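Lipoprotein (Bacillus anthracis, PDB 4JG9) is of unknown function but is a putative lipoprotein whose modelled part folds into antiparallel beta-sheets. Local coordinates at residues 61-66 with 93-98. Residues are numbered along the deposited sequence; the frame is centred on the assembly and turned at random.
Sequences FIQEKI and YFLDPE
Leu95, just past the end of strand 88-94, reaches with both methyls to strand 60-63, the edge strand within this chain, although strands 66-69 and 75-78 lie between strands 88-94 and 60-63. The motif on the near side is a beta-hairpin: strands 60-63 and 66-69 are joined by a type I' turn from Gln63 to Ile66. Two backbone bonds close that turn, Gln63 N to Ile66 O and Ile66 N to Gln63 O. Side chains alone bridge the two segments, and the backbones stay well apart, with Gln63 CA 9.5 Å from Leu95 CA.

Leu95 CD1 lies at the edge of the Phe61 ring, near its plane, 4.2 Å from CZ. Gln63 and Leu95 run past each other in opposite directions. Gln63 CG is anti to its backbone N (chi1 179°), and the chain then bends at chi2 (108°). Its amide thus comes alongside the leucine, with OE1 4.1 Å from Leu95 CD1 and CD 4.1 Å from Leu95 CD2. OE1 also lies in the plane of the Phe61 ring, at its edge. Leu68 and Ala76, from the two intervening strands, pack against Phe61 as well.

Beyond Leu95, the chain makes an Asx turn at Asp96, whose OD2 is hydrogen-bonded to Tyr166 OH. A separate touch joins the turn to Tyr93: Ile66 CD1 meets the phenol end obliquely, 3.5 Å from OH and 3.9 Å from CZ.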
# COMPACT_ATOMS: atom_id res chain seq x y z
N PHE A 61 -28.59 -2.35 -9.53
CA PHE A 61 -29.44 -1.97 -10.64
C PHE A 61 -29.08 -2.84 -11.83
O PHE A 61 -27.98 -3.42 -11.89
CB PHE A 61 -29.27 -0.48 -11.00
CG PHE A 61 -27.90 -0.12 -11.46
CD1 PHE A 61 -27.60 -0.07 -12.82
CD2 PHE A 61 -26.90 0.19 -10.55
CE1 PHE A 61 -26.33 0.26 -13.26
CE2 PHE A 61 -25.62 0.53 -10.98
CZ PHE A 61 -25.34 0.56 -12.34
N ILE A 62 -29.99 -2.88 -12.80
CA ILE A 62 -29.81 -3.70 -13.98
C ILE A 62 -29.34 -2.89 -15.16
O ILE A 62 -29.93 -1.86 -15.52
CB ILE A 62 -31.13 -4.40 -14.39
CG1 ILE A 62 -31.64 -5.31 -13.27
CG2 ILE A 62 -30.92 -5.22 -15.65
CD1 ILE A 62 -30.76 -6.54 -13.03
N GLN A 63 -28.29 -3.38 -15.79
CA GLN A 63 -27.80 -2.80 -17.02
C GLN A 63 -27.63 -3.95 -18.00
O GLN A 63 -26.91 -4.91 -17.73
CB GLN A 63 -26.48 -2.08 -16.77
CG GLN A 63 -25.87 -1.45 -18.00
CD GLN A 63 -25.98 0.06 -17.99
OE1 GLN A 63 -26.21 0.68 -16.94
NE2 GLN A 63 -25.79 0.68 -19.15
N GLU A 64 -28.37 -3.88 -19.10
CA GLU A 64 -28.33 -4.93 -20.11
C GLU A 64 -28.63 -6.30 -19.52
O GLU A 64 -27.99 -7.28 -19.88
CB GLU A 64 -27.00 -4.94 -20.86
CG GLU A 64 -26.78 -3.68 -21.67
CD GLU A 64 -25.94 -3.91 -22.89
OE1 GLU A 64 -26.13 -4.94 -23.56
OE2 GLU A 64 -25.08 -3.06 -23.18
N LYS A 65 -29.59 -6.36 -18.61
CA LYS A 65 -30.05 -7.62 -18.06
C LYS A 65 -29.18 -8.24 -16.97
O LYS A 65 -29.46 -9.33 -16.51
CB LYS A 65 -30.26 -8.64 -19.18
CG LYS A 65 -31.38 -8.25 -20.13
CD LYS A 65 -31.41 -9.14 -21.35
CE LYS A 65 -32.48 -8.68 -22.32
NZ LYS A 65 -32.38 -9.35 -23.64
N ILE A 66 -28.15 -7.53 -16.54
CA ILE A 66 -27.28 -8.06 -15.49
C ILE A 66 -27.16 -7.11 -14.33
O ILE A 66 -27.19 -5.90 -14.49
CB ILE A 66 -25.89 -8.46 -16.02
CG1 ILE A 66 -25.16 -7.26 -16.59
CG2 ILE A 66 -26.02 -9.57 -17.05
CD1 ILE A 66 -23.67 -7.44 -16.66
N TYR A 93 -17.21 -2.15 -14.88
CA TYR A 93 -17.84 -1.61 -16.08
C TYR A 93 -17.75 -0.10 -16.12
O TYR A 93 -18.13 0.59 -15.16
CB TYR A 93 -19.32 -2.04 -16.13
CG TYR A 93 -19.53 -3.53 -16.21
CD1 TYR A 93 -19.57 -4.31 -15.06
CD2 TYR A 93 -19.72 -4.16 -17.44
CE1 TYR A 93 -19.79 -5.68 -15.13
CE2 TYR A 93 -19.93 -5.53 -17.52
CZ TYR A 93 -19.97 -6.28 -16.36
OH TYR A 93 -20.18 -7.65 -16.42
N PHE A 94 -17.28 0.42 -17.26
CA PHE A 94 -17.09 1.86 -17.44
C PHE A 94 -18.21 2.42 -18.30
O PHE A 94 -18.08 2.51 -19.52
CB PHE A 94 -15.71 2.13 -18.04
CG PHE A 94 -14.61 1.47 -17.29
CD1 PHE A 94 -14.24 1.93 -16.04
CD2 PHE A 94 -13.98 0.35 -17.80
CE1 PHE A 94 -13.25 1.30 -15.33
CE2 PHE A 94 -12.99 -0.28 -17.10
CZ PHE A 94 -12.62 0.20 -15.86
N LEU A 95 -19.30 2.79 -17.63
CA LEU A 95 -20.54 3.18 -18.26
C LEU A 95 -20.47 4.57 -18.85
O LEU A 95 -21.13 4.87 -19.85
CB LEU A 95 -21.68 3.12 -17.24
CG LEU A 95 -21.69 1.87 -16.35
CD1 LEU A 95 -22.73 1.99 -15.26
CD2 LEU A 95 -21.98 0.63 -17.20
N ASP A 96 -19.65 5.41 -18.23
CA ASP A 96 -19.49 6.79 -18.68
C ASP A 96 -18.91 6.83 -20.11
O ASP A 96 -17.79 6.36 -20.35
CB ASP A 96 -18.59 7.52 -17.69
CG ASP A 96 -18.47 9.00 -17.97
OD1 ASP A 96 -18.92 9.47 -19.04
OD2 ASP A 96 -17.91 9.71 -17.10
N PRO A 97 -19.70 7.38 -21.06
CA PRO A 97 -19.26 7.51 -22.45
C PRO A 97 -18.11 8.49 -22.59
O PRO A 97 -17.46 8.52 -23.64
CB PRO A 97 -20.51 8.03 -23.17
CG PRO A 97 -21.34 8.66 -22.12
CD PRO A 97 -21.08 7.86 -20.86
N GLU A 98 -17.88 9.30 -21.56
CA GLU A 98 -16.73 10.21 -21.56
C GLU A 98 -15.78 9.90 -20.39
O GLU A 98 -15.25 10.81 -19.75
CB GLU A 98 -17.20 11.66 -21.52
CG GLU A 98 -17.62 12.18 -22.89
CD GLU A 98 -18.39 13.48 -22.81
OE1 GLU A 98 -17.96 14.40 -22.09
OE2 GLU A 98 -19.44 13.58 -23.48